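Local coordinates for protein elongation factor G (Thermus thermophilus, PDB 2DY1) that binds GTP with a magnesium ion and probably acts as a GTPase of the translation elongation factor family, at residues 10-15 against 270-275; 495-500 against 535-540. All coordinates share one frame; numbering follows the deposited sequence.

Contact 1 of 2, residues 10-15 against 270-275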
# COMPACT_ATOMS: atom_id res chain seq x y z
N ARG A 10 -24.50 -0.33 -9.34
CA ARG A 10 -23.43 0.60 -8.97
C ARG A 10 -22.32 -0.22 -8.31
O ARG A 10 -22.61 -1.21 -7.64
CB ARG A 10 -23.88 1.63 -7.94
CG ARG A 10 -25.08 2.48 -8.30
CD ARG A 10 -24.75 3.44 -9.42
NE ARG A 10 -25.91 4.28 -9.70
CZ ARG A 10 -26.80 4.03 -10.65
NH1 ARG A 10 -26.67 2.96 -11.41
NH2 ARG A 10 -27.79 4.89 -10.87
N THR A 11 -21.07 0.17 -8.52
CA THR A 11 -19.94 -0.47 -7.84
C THR A 11 -19.32 0.69 -7.06
O THR A 11 -18.88 1.68 -7.64
CB THR A 11 -18.89 -1.04 -8.80
OG1 THR A 11 -19.55 -1.84 -9.79
CG2 THR A 11 -17.93 -1.95 -8.02
N VAL A 12 -19.20 0.52 -5.75
CA VAL A 12 -18.73 1.61 -4.89
C VAL A 12 -17.72 1.12 -3.86
O VAL A 12 -17.96 0.09 -3.23
CB VAL A 12 -19.96 2.21 -4.12
CG1 VAL A 12 -19.53 3.34 -3.19
CG2 VAL A 12 -21.02 2.71 -5.12
N ALA A 13 -16.61 1.85 -3.71
CA ALA A 13 -15.61 1.48 -2.68
C ALA A 13 -15.88 2.37 -1.48
O ALA A 13 -15.96 3.58 -1.63
CB ALA A 13 -14.20 1.74 -3.17
N LEU A 14 -15.99 1.76 -0.30
CA LEU A 14 -16.25 2.49 0.95
C LEU A 14 -14.88 2.58 1.63
O LEU A 14 -14.28 1.56 2.05
CB LEU A 14 -17.24 1.68 1.80
CG LEU A 14 -17.48 2.14 3.23
CD1 LEU A 14 -17.93 3.60 3.26
CD2 LEU A 14 -18.56 1.25 3.81
N VAL A 15 -14.37 3.81 1.74
CA VAL A 15 -13.04 4.06 2.27
C VAL A 15 -13.11 5.13 3.33
O VAL A 15 -14.16 5.76 3.52
CB VAL A 15 -12.09 4.53 1.15
CG1 VAL A 15 -11.89 3.40 0.14
CG2 VAL A 15 -12.70 5.76 0.40
N GLU A 270 -29.00 7.30 -6.67
CA GLU A 270 -29.32 8.57 -7.32
C GLU A 270 -28.13 9.41 -7.76
O GLU A 270 -28.15 10.04 -8.82
CB GLU A 270 -30.20 9.40 -6.38
CG GLU A 270 -30.42 10.83 -6.83
CD GLU A 270 -31.18 11.64 -5.80
OE1 GLU A 270 -31.20 11.24 -4.61
OE2 GLU A 270 -31.75 12.69 -6.17
N ALA A 271 -27.08 9.43 -6.94
CA ALA A 271 -25.92 10.26 -7.21
C ALA A 271 -24.70 9.69 -7.92
O ALA A 271 -24.02 10.41 -8.64
CB ALA A 271 -25.46 10.90 -5.89
N LEU A 272 -24.42 8.41 -7.72
CA LEU A 272 -23.22 7.83 -8.28
C LEU A 272 -23.46 7.21 -9.63
O LEU A 272 -24.57 6.77 -9.93
CB LEU A 272 -22.62 6.84 -7.27
CG LEU A 272 -22.37 7.52 -5.92
CD1 LEU A 272 -21.74 6.48 -4.97
CD2 LEU A 272 -21.44 8.73 -6.05
N PRO A 273 -22.42 7.16 -10.47
CA PRO A 273 -22.57 6.60 -11.82
C PRO A 273 -22.65 5.11 -11.98
O PRO A 273 -22.09 4.36 -11.20
CB PRO A 273 -21.36 7.15 -12.55
CG PRO A 273 -20.30 7.03 -11.50
CD PRO A 273 -21.03 7.60 -10.26
N SER A 274 -23.33 4.71 -13.05
CA SER A 274 -23.46 3.31 -13.40
C SER A 274 -22.21 2.95 -14.23
O SER A 274 -21.49 3.82 -14.71
CB SER A 274 -24.69 3.10 -14.28
OG SER A 274 -24.44 3.66 -15.57
N PRO A 275 -21.95 1.64 -14.39
CA PRO A 275 -20.78 1.22 -15.17
C PRO A 275 -20.89 1.72 -16.62
O PRO A 275 -19.89 2.09 -17.23
CB PRO A 275 -20.83 -0.30 -15.08
CG PRO A 275 -21.43 -0.53 -13.74
CD PRO A 275 -22.51 0.52 -13.62
O HOH W 1 -20.94 1.81 -10.93
O HOH W 2 -20.86 4.11 -8.57

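Contact 2 of 2, residues 495-500 against 535-540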
# COMPACT_ATOMS: atom_id res chain seq x y z
N PHE A 495 39.25 -0.43 -12.27
CA PHE A 495 40.25 -1.44 -12.56
C PHE A 495 41.09 -0.87 -13.70
O PHE A 495 40.54 -0.44 -14.72
CB PHE A 495 39.62 -2.75 -13.02
CG PHE A 495 40.62 -3.79 -13.43
CD1 PHE A 495 41.23 -4.59 -12.47
CD2 PHE A 495 40.97 -3.95 -14.76
CE1 PHE A 495 42.19 -5.54 -12.84
CE2 PHE A 495 41.93 -4.89 -15.14
CZ PHE A 495 42.53 -5.68 -14.17
N GLU A 496 42.40 -0.86 -13.52
CA GLU A 496 43.31 -0.35 -14.54
C GLU A 496 44.30 -1.40 -15.00
O GLU A 496 45.02 -1.97 -14.19
CB GLU A 496 44.13 0.84 -14.00
CG GLU A 496 43.43 2.18 -14.02
CD GLU A 496 44.30 3.28 -13.44
OE1 GLU A 496 45.55 3.17 -13.56
OE2 GLU A 496 43.75 4.24 -12.88
N TRP A 497 44.34 -1.66 -16.30
CA TRP A 497 45.32 -2.59 -16.85
C TRP A 497 46.52 -1.73 -17.22
O TRP A 497 46.45 -0.89 -18.12
CB TRP A 497 44.77 -3.24 -18.10
CG TRP A 497 45.62 -4.30 -18.69
CD1 TRP A 497 46.23 -4.27 -19.91
CD2 TRP A 497 45.82 -5.62 -18.17
NE1 TRP A 497 46.78 -5.49 -20.20
CE2 TRP A 497 46.55 -6.34 -19.14
CE3 TRP A 497 45.45 -6.26 -16.98
CZ2 TRP A 497 46.91 -7.68 -18.97
CZ3 TRP A 497 45.81 -7.59 -16.80
CH2 TRP A 497 46.53 -8.29 -17.79
N ARG A 498 47.64 -1.93 -16.53
CA ARG A 498 48.85 -1.17 -16.82
C ARG A 498 50.00 -2.11 -17.13
O ARG A 498 51.16 -1.79 -16.90
CB ARG A 498 49.20 -0.25 -15.65
CG ARG A 498 48.19 0.88 -15.44
CD ARG A 498 48.25 1.89 -16.59
NE ARG A 498 47.31 2.99 -16.41
CZ ARG A 498 46.02 2.96 -16.76
NH1 ARG A 498 45.49 1.87 -17.33
NH2 ARG A 498 45.27 4.02 -16.54
N ILE A 499 49.67 -3.29 -17.66
CA ILE A 499 50.68 -4.27 -18.02
C ILE A 499 51.43 -3.76 -19.24
O ILE A 499 50.82 -3.25 -20.17
CB ILE A 499 50.01 -5.64 -18.33
CG1 ILE A 499 49.59 -6.31 -17.01
CG2 ILE A 499 50.96 -6.55 -19.12
CD1 ILE A 499 50.76 -6.68 -16.11
N THR A 500 52.76 -3.88 -19.20
CA THR A 500 53.59 -3.45 -20.31
C THR A 500 54.45 -4.60 -20.83
O THR A 500 54.64 -5.61 -20.14
CB THR A 500 54.53 -2.29 -19.88
OG1 THR A 500 55.48 -2.78 -18.92
CG2 THR A 500 53.73 -1.14 -19.28
N ALA A 535 42.04 -0.61 -8.49
CA ALA A 535 42.94 -1.75 -8.58
C ALA A 535 43.74 -1.59 -9.87
O ALA A 535 43.17 -1.53 -10.97
CB ALA A 535 42.14 -3.06 -8.60
N ILE A 536 45.06 -1.53 -9.73
CA ILE A 536 45.96 -1.38 -10.86
C ILE A 536 46.85 -2.62 -10.99
O ILE A 536 47.59 -2.96 -10.06
CB ILE A 536 46.87 -0.14 -10.64
CG1 ILE A 536 46.00 1.11 -10.45
CG2 ILE A 536 47.79 0.04 -11.84
CD1 ILE A 536 46.79 2.37 -10.09
N VAL A 537 46.76 -3.31 -12.13
CA VAL A 537 47.60 -4.48 -12.38
C VAL A 537 48.73 -3.93 -13.23
O VAL A 537 48.51 -3.51 -14.38
CB VAL A 537 46.80 -5.59 -13.10
CG1 VAL A 537 47.75 -6.74 -13.53
CG2 VAL A 537 45.74 -6.11 -12.14
N TYR A 538 49.93 -3.93 -12.66
CA TYR A 538 51.06 -3.29 -13.31
C TYR A 538 52.26 -4.13 -13.70
O TYR A 538 53.18 -3.62 -14.33
CB TYR A 538 51.54 -2.14 -12.43
CG TYR A 538 52.11 -2.55 -11.09
CD1 TYR A 538 51.29 -2.77 -9.97
CD2 TYR A 538 53.49 -2.72 -10.93
CE1 TYR A 538 51.84 -3.14 -8.74
CE2 TYR A 538 54.04 -3.09 -9.72
CZ TYR A 538 53.22 -3.30 -8.63
OH TYR A 538 53.78 -3.67 -7.43
N ASN A 539 52.27 -5.39 -13.30
CA ASN A 539 53.39 -6.26 -13.67
C ASN A 539 52.90 -7.69 -13.41
O ASN A 539 51.81 -7.90 -12.86
CB ASN A 539 54.62 -5.92 -12.80
CG ASN A 539 55.91 -6.54 -13.32
OD1 ASN A 539 56.93 -6.59 -12.61
ND2 ASN A 539 55.89 -7.01 -14.56
N GLY A 540 53.70 -8.66 -13.83
CA GLY A 540 53.32 -10.05 -13.63
C GLY A 540 54.05 -10.88 -14.66
O GLY A 540 54.98 -10.40 -15.32
O HOH W 3 52.96 -0.82 -15.17
O HOH W 4 54.08 -4.68 -16.67

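Contact 1 of 2, residues 10-15 against 270-275
Arg-10 reaches from its strand to the chain that leaves helix 261-271, its side chain running past the backbone of Leu-272, Pro-273 and Ser-274. The bend at chi2 (-69°) sets CD of Arg-10 against Pro-273 O at 3.3 Å, and NE of the same side chain is 2.8 Å from Leu-272 O. Farther out, NH1 of Arg-10 meets CB of Ser-274 at 3.5 Å, and Ser-274 N lies over one face of the guanidinium. NH2 bonds to Leu-269 O, a backbone carbonyl near the C-terminal end of helix 261-271. An alanine in place of Arg-10 would probably leave Leu-269 O without this donor and open a gap beside the turn at Leu-272 to Ser-274. Two residues along the strand, Val-12 CG2 touches Leu-272 CD1 at 3.8 Å, the two side chains crossing at about a right angle, with Leu-102 and Ala-100 of the next strand close by. One water accepts from Thr-11 N and lies 2.8 Å from Pro-273 O. Ser-274 in turn is the N-cap of helix 275-279. The arrangement packs the connection between two helices against strand 9-16, which leads into the P-loop of the GTP-binding domain.

Contact 2 of 2, residues 495-500 against 535-540
Strands 494-497 and 533-541 are the two parallel strands of a beta-alpha-beta unit in domain IV, with helix 509-520 between them in sequence, and this contact is their pairing. Phe-495, Glu-496 and Trp-497 face Ala-535, Ile-536 and Val-537 in register. Glu-496 pairs through both its backbone N and its backbone O: the N donates to Ala-535 O at 2.7 Å, and the O accepts from Val-537 N at 3.0 Å. Arg-498 N then bonds to Val-537 O at 2.8 Å, just past the end of the shorter strand.

On the face toward helix 509-520, Val-537 divides its two methyls. CG1, anti to the backbone N (chi1 172°), meets Trp-497 CZ3 at 3.9 Å and also touches Ile-499, whereas CG2 packs on Phe-495 CE1 at 3.7 Å. Ile-499 CG1 lies over one face of the indole, offset toward its rim. Across the sheet, Glu-496 and Ile-536 lie side by side, and Arg-498 CG rests on Ile-536 CG2 at 3.7 Å. NH1 of Arg-498 bonds to Trp-497 O from above the carbonyl plane; Glu-496 OE1 sits over a face of the guanidinium, 3.1 Å from NH2, so the attraction is one of charge alone.

Beyond the last direct bond, two waters both donate to Tyr-538 O, one also donating to Arg-498 O and the other accepting from Thr-500 N. The chemistry is thus two-sided: apolar packing under the helix; on the other face, aliphatic carbons of Glu-496 and Arg-498 on Ile-536 while their charged ends meet each other; and water taking over where the strands part.

In the fold
Contact 1 and contact 2 lie on opposite sides of the chain's centre, their own centres about 70 Å apart and their nearest atoms about 53 Å, so neither touches the other. They come in series along the chain: 10-15 and 270-275 close across most of the GTP-binding domain before 495-500 and 535-540 meet inside domain IV. No sheet is shared. Strand 9-16 belongs to the mixed central sheet of the nucleotide-binding domain, whereas strands 494-497 and 533-541 are neighbours in a four-strand mixed sheet. One contact therefore brings together parts of the GTP-binding domain about 255 residues apart in sequence, the other the strands of a local unit in a domain far from the bound GTP.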